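PDB 2H9F: hypothetical protein from Pseudomonas aeruginosa, which probably isomerises methylaconitate as a member of the PrpF family. Local coordinates for residues G189-D200 with F210-G218; I219-I229 with H275-A283. All blocks are in the same frame, centred on the assembly; numbering follows the deposited sequence.

Contact 1: residues G189-D200 with F210-G218; sequences GGAIFPTGNLVD and FKATMINAG
Asp-200 and Ala-212 pair backbone to backbone as an antiparallel hydrogen-bonded pair: Asp-200 N gives to Ala-212 O at 2.8 Å, and Ala-212 N returns a bond to Asp-200 O at 2.9 Å. At the far end Asn-216 N reaches Ile-192 O at 2.7 Å, with a nearly straight N-H...O angle of 172°. Between these points residues 193-196 turn away from the strand in a type I turn, leaving side chains and waters to meet Thr-213 and Met-214. The Thr-213 hydroxyl donates to Leu-198 O at 2.5 Å, nearly along the C=O axis, and itself accepts from Leu-335 N. Two waters fill in at Met-214: one accepts its N-H and lies within hydrogen-bonding distance of Asp-200 OD2 and Asn-197 O, the other lies between its carbonyl and Thr-195 N, whose N-H it accepts.

The Asp-200 carboxylate is held from several sides. Thr-195 OG1 donates to the syn lone pair of OD2, Asn-197 ND2 comes to OD1 from above the carboxylate plane, and Arg-260 forms a salt bridge with OD1. Met-214, a selenomethionine, bends at chi3 (-81°), which carries its CE to 3.4 Å from Asp-200 CB, the two side chains crossing at about a right angle.

On the other side, the Phe-193 ring lies between Leu-198 CD2 and Ile-192 CG2, one on each face, while Thr-213 CG2 sits at its edge. Ile-215 runs alongside Ile-192, CG1 to CG2 3.7 Å.

Strand 208-216 thus has the loop ahead of strand 200-204 along one edge and strand 220-225 along the other; helix 244-260 packs on Met-214, and Trp-370 meets the Phe-193 ring.

Contact 2: residues I219-I229 with H275-A283; sequences IPTVFVNAEEI and HTPKIAFVA. With SO4 (sulfate ion), chain F.
Phe-223 reaches over to Ala-280 and Val-282, its CD1 lying 3.9 Å from Ala-280 CB and 3.8 Å from Val-282 CG1; Thr-221 CG2 covers one face of its ring. On the other side of the strands, Phe-281 takes Ala-226 CB at its ring edge, 3.8 Å from CD2, while Ile-229 crosses the Phe-281 side chain at about a right angle, CD1 near Phe-281 CB. The Phe-281 ring also meets Phe-250 and Tyr-231.

These are two neighbouring parallel strands, 220-225 and 278-283, joined by a connection that holds helices 238-241 and 244-260 and no strand. Six backbone bonds zip them together, from Lys-278 N to Pro-220 O at 2.9 Å through Ala-226 N to Val-282 O at 2.8 Å. Val-222 CG2 lies beside Pro-277 CG, just past a cis peptide.

At the start of the pair, a sulfate, probably from the crystallisation liquor, presents O4 to both His-275 ND1 and Lys-278 NZ, each at 2.8 Å; O4 is in plane at the imidazole edge. Lys-278 NZ also bonds to Ser-309 OG, and Ile-219 CD1 touches the ion's O3 at 3.6 Å.

How the contacts relate
Strand 208-216 belongs to contact 1 and strand 220-225 to contact 2, and the two run antiparallel side by side, so the contacts occupy successive positions across the same sheet. Their centres are about 11 Å apart, and Thr-213 O to Phe-223 N, 2.8 Å, is a probable hydrogen bond between them. Contact 2 is the more buried: regular parallel pairing, apolar on the Val-222 and Phe-281 face, mixed on the Phe-223 face, with His-275 and Lys-278 meeting a sulfate at one end. Contact 1 is only partly buried, and its irregular loop relies on waters, hydroxyls and a carboxylate where strand pairing lapses. Helix 244-260 touches both, through Met-214 in one and Ile-279 in the other.

Contact 1: residues G189-D200 with F210-G218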
loop_
_atom_site.group_PDB
_atom_site.type_symbol
_atom_site.label_atom_id
_atom_site.label_comp_id
_atom_site.label_asym_id
_atom_site.label_seq_id
_atom_site.Cartn_x
_atom_site.Cartn_y
_atom_site.Cartn_z
ATOM N N GLY A 189 8.609 1.836 -32.508
ATOM C CA GLY A 189 9.852 1.176 -32.991
ATOM C C GLY A 189 10.444 1.873 -34.227
ATOM O O GLY A 189 10.172 3.053 -34.469
ATOM N N GLY A 190 11.237 1.159 -35.030
ATOM C CA GLY A 190 11.921 1.775 -36.187
ATOM C C GLY A 190 13.305 2.332 -35.838
ATOM O O GLY A 190 13.830 2.091 -34.744
ATOM N N ALA A 191 13.877 3.094 -36.772
ATOM C CA ALA A 191 15.285 3.490 -36.719
ATOM C C ALA A 191 15.619 4.242 -35.440
ATOM O O ALA A 191 14.790 4.957 -34.901
ATOM C CB ALA A 191 15.664 4.336 -37.960
ATOM N N ILE A 192 16.837 4.056 -34.959
ATOM C CA ILE A 192 17.336 4.788 -33.814
ATOM C C ILE A 192 17.349 6.289 -34.139
ATOM O O ILE A 192 17.040 7.099 -33.300
ATOM C CB ILE A 192 18.751 4.263 -33.411
ATOM C CG1 ILE A 192 18.683 2.773 -33.039
ATOM C CG2 ILE A 192 19.351 5.028 -32.237
ATOM C CD1 ILE A 192 17.705 2.458 -31.887
ATOM N N PHE A 193 17.680 6.632 -35.379
ATOM C CA PHE A 193 17.748 8.014 -35.842
ATOM C C PHE A 193 16.810 8.171 -37.008
ATOM O O PHE A 193 17.187 7.932 -38.150
ATOM C CB PHE A 193 19.163 8.366 -36.250
ATOM C CG PHE A 193 20.114 8.384 -35.086
ATOM C CD1 PHE A 193 20.040 9.389 -34.160
ATOM C CD2 PHE A 193 21.045 7.360 -34.909
ATOM C CE1 PHE A 193 20.906 9.406 -33.065
ATOM C CE2 PHE A 193 21.879 7.365 -33.828
ATOM C CZ PHE A 193 21.810 8.382 -32.909
ATOM N N PRO A 194 15.558 8.534 -36.720
ATOM C CA PRO A 194 14.576 8.581 -37.794
ATOM C C PRO A 194 14.891 9.577 -38.892
ATOM O O PRO A 194 14.439 9.381 -40.013
ATOM C CB PRO A 194 13.276 8.950 -37.086
ATOM C CG PRO A 194 13.685 9.529 -35.783
ATOM C CD PRO A 194 14.966 8.850 -35.409
ATOM N N THR A 195 15.657 10.629 -38.607
ATOM C CA THR A 195 16.043 11.536 -39.702
ATOM C C THR A 195 17.211 10.988 -40.500
ATOM O O THR A 195 17.510 11.502 -41.558
ATOM C CB THR A 195 16.435 12.921 -39.203
ATOM O OG1 THR A 195 17.656 12.814 -38.473
ATOM C CG2 THR A 195 15.342 13.469 -38.300
ATOM N N GLY A 196 17.874 9.953 -40.000
ATOM C CA GLY A 196 19.101 9.461 -40.612
ATOM C C GLY A 196 20.352 10.233 -40.222
ATOM O O GLY A 196 21.426 9.943 -40.720
ATOM N N ASN A 197 20.238 11.205 -39.322
ATOM C CA ASN A 197 21.398 12.002 -38.919
ATOM C C ASN A 197 21.543 12.020 -37.436
ATOM O O ASN A 197 20.533 12.001 -36.728
ATOM C CB ASN A 197 21.242 13.443 -39.395
ATOM C CG ASN A 197 21.056 13.531 -40.871
ATOM O OD1 ASN A 197 21.801 12.914 -41.631
ATOM N ND2 ASN A 197 20.065 14.307 -41.297
ATOM N N LEU A 198 22.794 12.095 -36.977
ATOM C CA LEU A 198 23.112 12.163 -35.560
ATOM C C LEU A 198 22.783 13.507 -34.985
ATOM O O LEU A 198 22.493 13.621 -33.791
ATOM C CB LEU A 198 24.600 11.895 -35.350
ATOM C CG LEU A 198 25.099 10.487 -35.714
ATOM C CD1 LEU A 198 26.597 10.397 -35.430
ATOM C CD2 LEU A 198 24.330 9.394 -34.966
ATOM N N VAL A 199 22.880 14.529 -35.828
ATOM C CA VAL A 199 22.505 15.896 -35.474
ATOM C C VAL A 199 21.848 16.541 -36.671
ATOM O O VAL A 199 22.301 16.353 -37.797
ATOM C CB VAL A 199 23.729 16.726 -35.047
ATOM C CG1 VAL A 199 23.300 18.081 -34.569
ATOM C CG2 VAL A 199 24.493 15.992 -33.964
ATOM N N ASP A 200 20.770 17.277 -36.424
ATOM C CA ASP A 200 20.001 17.951 -37.474
ATOM C C ASP A 200 19.886 19.436 -37.150
ATOM O O ASP A 200 20.165 19.875 -36.009
ATOM C CB ASP A 200 18.584 17.365 -37.548
ATOM C CG ASP A 200 18.525 15.964 -38.196
ATOM O OD1 ASP A 200 18.536 15.861 -39.456
ATOM O OD2 ASP A 200 18.396 14.972 -37.428
ATOM N N PHE A 210 17.824 25.226 -34.421
ATOM C CA PHE A 210 18.680 24.730 -33.361
ATOM C C PHE A 210 19.290 23.400 -33.745
ATOM O O PHE A 210 18.646 22.607 -34.382
ATOM C CB PHE A 210 17.850 24.531 -32.104
ATOM C CG PHE A 210 17.219 25.791 -31.581
ATOM C CD1 PHE A 210 17.994 26.897 -31.276
ATOM C CD2 PHE A 210 15.847 25.873 -31.391
ATOM C CE1 PHE A 210 17.407 28.066 -30.791
ATOM C CE2 PHE A 210 15.257 27.045 -30.907
ATOM C CZ PHE A 210 16.038 28.132 -30.597
ATOM N N LYS A 211 20.516 23.133 -33.306
ATOM C CA LYS A 211 21.063 21.798 -33.426
ATOM C C LYS A 211 20.222 20.852 -32.576
ATOM O O LYS A 211 19.766 21.194 -31.491
ATOM C CB LYS A 211 22.515 21.751 -32.977
ATOM C CG LYS A 211 23.502 22.575 -33.817
ATOM C CD LYS A 211 23.543 22.119 -35.257
ATOM C CE LYS A 211 24.486 22.973 -36.100
ATOM N NZ LYS A 211 24.387 22.648 -37.567
ATOM N N ALA A 212 19.966 19.662 -33.083
ATOM C CA ALA A 212 19.197 18.714 -32.305
ATOM C C ALA A 212 19.554 17.275 -32.665
ATOM O O ALA A 212 19.767 16.977 -33.815
ATOM C CB ALA A 212 17.692 18.977 -32.494
ATOM N N THR A 213 19.621 16.399 -31.667
ATOM C CA THR A 213 19.655 14.965 -31.904
ATOM C C THR A 213 18.279 14.408 -31.556
ATOM O O THR A 213 17.805 14.559 -30.437
ATOM C CB THR A 213 20.717 14.301 -31.026
ATOM O OG1 THR A 213 22.015 14.660 -31.527
ATOM C CG2 THR A 213 20.554 12.756 -31.009
HETATM N N MSE A 214 17.650 13.780 -32.536
HETATM C CA MSE A 214 16.352 13.159 -32.411
HETATM C C MSE A 214 16.603 11.650 -32.496
HETATM O O MSE A 214 17.026 11.147 -33.527
HETATM C CB MSE A 214 15.435 13.656 -33.524
HETATM C CG MSE A 214 14.949 15.083 -33.295
HETATM SE SE MSE A 214 14.188 15.907 -34.821
HETATM C CE MSE A 214 15.878 16.463 -35.723
ATOM N N ILE A 215 16.417 10.970 -31.370
ATOM C CA ILE A 215 16.780 9.582 -31.200
ATOM C C ILE A 215 15.577 8.770 -30.670
ATOM O O ILE A 215 14.847 9.198 -29.778
ATOM C CB ILE A 215 18.038 9.446 -30.258
ATOM C CG1 ILE A 215 18.530 7.992 -30.205
ATOM C CG2 ILE A 215 17.762 9.960 -28.885
ATOM C CD1 ILE A 215 19.925 7.796 -29.643
ATOM N N ASN A 216 15.375 7.599 -31.251
ATOM C CA ASN A 216 14.376 6.659 -30.781
ATOM C C ASN A 216 15.090 5.514 -30.062
ATOM O O ASN A 216 15.491 4.545 -30.679
ATOM C CB ASN A 216 13.541 6.164 -31.969
ATOM C CG ASN A 216 12.395 5.292 -31.550
ATOM O OD1 ASN A 216 12.024 5.233 -30.356
ATOM N ND2 ASN A 216 11.827 4.580 -32.521
ATOM N N ALA A 217 15.297 5.666 -28.758
ATOM C CA ALA A 217 16.017 4.676 -27.952
ATOM C C ALA A 217 15.572 4.908 -26.539
ATOM O O ALA A 217 15.768 5.987 -26.028
ATOM C CB ALA A 217 17.533 4.861 -28.050
ATOM N N GLY A 218 14.939 3.916 -25.932
ATOM C CA GLY A 218 14.245 4.096 -24.660
ATOM C C GLY A 218 12.883 4.700 -24.935
ATOM O O GLY A 218 11.838 4.064 -24.692
HETATM O O HOH W 1 12.326 5.628 -34.936
HETATM O O HOH W 2 17.180 11.188 -36.210
HETATM O O HOH W 3 19.017 13.608 -35.100
#

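Contact 2: residues I219-I229 with H275-A283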
loop_
_atom_site.group_PDB
_atom_site.type_symbol
_atom_site.label_atom_id
_atom_site.label_comp_id
_atom_site.label_asym_id
_atom_site.label_seq_id
_atom_site.Cartn_x
_atom_site.Cartn_y
_atom_site.Cartn_z
ATOM N N ILE A 219 12.909 5.929 -25.448
ATOM C CA ILE A 219 11.713 6.666 -25.813
ATOM C C ILE A 219 12.151 7.677 -26.871
ATOM O O ILE A 219 13.272 8.135 -26.828
ATOM C CB ILE A 219 11.099 7.347 -24.576
ATOM C CG1 ILE A 219 9.683 7.843 -24.883
ATOM C CG2 ILE A 219 11.946 8.482 -24.075
ATOM C CD1 ILE A 219 8.796 7.983 -23.628
ATOM N N PRO A 220 11.297 7.987 -27.857
ATOM C CA PRO A 220 11.652 9.068 -28.782
ATOM C C PRO A 220 11.938 10.358 -28.008
ATOM O O PRO A 220 11.109 10.786 -27.212
ATOM C CB PRO A 220 10.405 9.195 -29.648
ATOM C CG PRO A 220 9.882 7.793 -29.678
ATOM C CD PRO A 220 9.992 7.431 -28.195
ATOM N N THR A 221 13.141 10.896 -28.182
ATOM C CA THR A 221 13.584 12.071 -27.492
ATOM C C THR A 221 14.234 13.054 -28.467
ATOM O O THR A 221 15.012 12.672 -29.355
ATOM C CB THR A 221 14.618 11.699 -26.363
ATOM O OG1 THR A 221 14.105 10.616 -25.572
ATOM C CG2 THR A 221 14.911 12.890 -25.464
ATOM N N VAL A 222 13.864 14.315 -28.312
ATOM C CA VAL A 222 14.509 15.429 -28.974
ATOM C C VAL A 222 15.483 16.083 -28.009
ATOM O O VAL A 222 15.085 16.615 -26.964
ATOM C CB VAL A 222 13.487 16.494 -29.429
ATOM C CG1 VAL A 222 14.190 17.517 -30.271
ATOM C CG2 VAL A 222 12.331 15.846 -30.227
ATOM N N PHE A 223 16.779 16.021 -28.340
ATOM C CA PHE A 223 17.829 16.657 -27.526
ATOM C C PHE A 223 18.360 17.935 -28.157
ATOM O O PHE A 223 18.725 17.927 -29.307
ATOM C CB PHE A 223 19.076 15.740 -27.324
ATOM C CG PHE A 223 18.867 14.559 -26.394
ATOM C CD1 PHE A 223 18.892 14.724 -25.031
ATOM C CD2 PHE A 223 18.659 13.281 -26.903
ATOM C CE1 PHE A 223 18.743 13.626 -24.183
ATOM C CE2 PHE A 223 18.495 12.190 -26.058
ATOM C CZ PHE A 223 18.534 12.374 -24.697
ATOM N N VAL A 224 18.573 18.977 -27.346
ATOM C CA VAL A 224 19.169 20.214 -27.828
ATOM C C VAL A 224 20.219 20.693 -26.856
ATOM O O VAL A 224 20.239 20.230 -25.761
ATOM C CB VAL A 224 18.094 21.306 -28.043
ATOM C CG1 VAL A 224 17.094 20.851 -29.160
ATOM C CG2 VAL A 224 17.346 21.623 -26.758
ATOM N N ASN A 225 21.092 21.593 -27.296
ATOM C CA ASN A 225 22.114 22.171 -26.463
ATOM C C ASN A 225 21.521 23.292 -25.660
ATOM O O ASN A 225 20.992 24.266 -26.228
ATOM C CB ASN A 225 23.248 22.721 -27.340
ATOM C CG ASN A 225 24.161 21.622 -27.892
ATOM O OD1 ASN A 225 24.423 20.618 -27.211
ATOM N ND2 ASN A 225 24.646 21.809 -29.123
ATOM N N ALA A 226 21.642 23.168 -24.347
ATOM C CA ALA A 226 21.286 24.218 -23.397
ATOM C C ALA A 226 21.668 25.608 -23.881
ATOM O O ALA A 226 20.825 26.517 -23.939
ATOM C CB ALA A 226 21.910 23.944 -22.064
ATOM N N GLU A 227 22.930 25.783 -24.240
ATOM C CA GLU A 227 23.431 27.122 -24.555
ATOM C C GLU A 227 22.656 27.734 -25.723
ATOM O O GLU A 227 22.249 28.892 -25.681
ATOM C CB GLU A 227 24.917 27.096 -24.895
ATOM C CG GLU A 227 25.550 28.508 -24.960
ATOM C CD GLU A 227 27.041 28.510 -25.398
ATOM O OE1 GLU A 227 27.827 27.616 -24.961
ATOM O OE2 GLU A 227 27.428 29.431 -26.174
ATOM N N GLU A 228 22.434 26.935 -26.759
ATOM C CA GLU A 228 21.822 27.459 -27.949
ATOM C C GLU A 228 20.390 27.936 -27.689
ATOM O O GLU A 228 19.946 28.909 -28.279
ATOM C CB GLU A 228 21.863 26.434 -29.082
ATOM C CG GLU A 228 21.654 27.077 -30.447
ATOM C CD GLU A 228 21.726 26.112 -31.617
ATOM O OE1 GLU A 228 22.039 24.907 -31.409
ATOM O OE2 GLU A 228 21.476 26.591 -32.750
ATOM N N ILE A 229 19.664 27.253 -26.826
ATOM C CA ILE A 229 18.272 27.609 -26.599
ATOM C C ILE A 229 18.123 28.550 -25.417
ATOM O O ILE A 229 17.010 28.819 -24.987
ATOM C CB ILE A 229 17.380 26.379 -26.379
ATOM C CG1 ILE A 229 17.784 25.632 -25.104
ATOM C CG2 ILE A 229 17.411 25.473 -27.621
ATOM C CD1 ILE A 229 16.737 24.657 -24.659
ATOM N N HIS A 275 2.924 12.768 -24.624
ATOM C CA HIS A 275 3.848 11.838 -23.958
ATOM C C HIS A 275 5.146 11.625 -24.706
ATOM O O HIS A 275 6.176 11.437 -24.079
ATOM C CB HIS A 275 3.206 10.476 -23.713
ATOM C CG HIS A 275 2.085 10.508 -22.727
ATOM N ND1 HIS A 275 2.288 10.394 -21.367
ATOM C CD2 HIS A 275 0.751 10.652 -22.901
ATOM C CE1 HIS A 275 1.123 10.462 -20.747
ATOM N NE2 HIS A 275 0.175 10.625 -21.654
ATOM N N THR A 276 5.091 11.613 -26.031
ATOM C CA THR A 276 6.280 11.459 -26.845
ATOM C C THR A 276 6.203 12.432 -28.013
ATOM O O THR A 276 5.110 12.753 -28.460
ATOM C CB THR A 276 6.437 10.029 -27.406
ATOM O OG1 THR A 276 5.360 9.724 -28.296
ATOM C CG2 THR A 276 6.465 9.017 -26.306
ATOM N N PRO A 277 7.358 12.901 -28.515
ATOM C CA PRO A 277 8.689 12.650 -27.971
ATOM C C PRO A 277 8.884 13.437 -26.693
ATOM O O PRO A 277 8.135 14.365 -26.434
ATOM C CB PRO A 277 9.607 13.174 -29.069
ATOM C CG PRO A 277 8.849 14.264 -29.679
ATOM C CD PRO A 277 7.433 13.705 -29.745
ATOM N N LYS A 278 9.852 13.053 -25.885
ATOM C CA LYS A 278 10.318 13.932 -24.809
ATOM C C LYS A 278 11.244 15.010 -25.374
ATOM O O LYS A 278 11.693 14.905 -26.518
ATOM C CB LYS A 278 11.045 13.134 -23.732
ATOM C CG LYS A 278 10.204 11.971 -23.146
ATOM C CD LYS A 278 8.846 12.427 -22.641
ATOM C CE LYS A 278 8.127 11.403 -21.736
ATOM N NZ LYS A 278 6.778 11.949 -21.235
ATOM N N ILE A 279 11.532 16.034 -24.563
ATOM C CA ILE A 279 12.372 17.150 -24.951
ATOM C C ILE A 279 13.346 17.359 -23.808
ATOM O O ILE A 279 12.944 17.431 -22.654
ATOM C CB ILE A 279 11.545 18.469 -25.235
ATOM C CG1 ILE A 279 12.438 19.693 -25.460
ATOM C CG2 ILE A 279 10.569 18.806 -24.124
ATOM C CD1 ILE A 279 13.245 19.639 -26.735
ATOM N N ALA A 280 14.637 17.408 -24.126
ATOM C CA ALA A 280 15.652 17.593 -23.077
ATOM C C ALA A 280 16.771 18.443 -23.639
ATOM O O ALA A 280 17.005 18.475 -24.846
ATOM C CB ALA A 280 16.200 16.247 -22.627
ATOM N N PHE A 281 17.465 19.134 -22.747
ATOM C CA PHE A 281 18.579 19.924 -23.142
ATOM C C PHE A 281 19.773 19.501 -22.323
ATOM O O PHE A 281 19.630 19.164 -21.146
ATOM C CB PHE A 281 18.328 21.443 -23.033
ATOM C CG PHE A 281 17.760 21.920 -21.717
ATOM C CD1 PHE A 281 16.421 21.757 -21.416
ATOM C CD2 PHE A 281 18.561 22.644 -20.804
ATOM C CE1 PHE A 281 15.890 22.260 -20.212
ATOM C CE2 PHE A 281 18.042 23.124 -19.600
ATOM C CZ PHE A 281 16.725 22.945 -19.302
ATOM N N VAL A 282 20.926 19.547 -22.989
ATOM C CA VAL A 282 22.198 19.052 -22.470
ATOM C C VAL A 282 23.274 20.132 -22.441
ATOM O O VAL A 282 23.226 21.125 -23.186
ATOM C CB VAL A 282 22.705 17.840 -23.328
ATOM C CG1 VAL A 282 21.655 16.752 -23.350
ATOM C CG2 VAL A 282 23.100 18.258 -24.736
ATOM N N ALA A 283 24.275 19.905 -21.602
ATOM C CA ALA A 283 25.383 20.809 -21.484
ATOM C C ALA A 283 26.607 20.072 -20.935
ATOM O O ALA A 283 26.504 19.053 -20.254
ATOM C CB ALA A 283 25.031 21.983 -20.574
HETATM S S SO4 F . 5.393 8.542 -20.664
HETATM O O1 SO4 F . 5.007 7.912 -21.940
HETATM O O2 SO4 F . 4.872 7.820 -19.496
HETATM O O3 SO4 F . 6.850 8.414 -20.591
HETATM O O4 SO4 F . 4.939 9.952 -20.655
HETATM O O HOH W 4 24.938 23.708 -23.759
#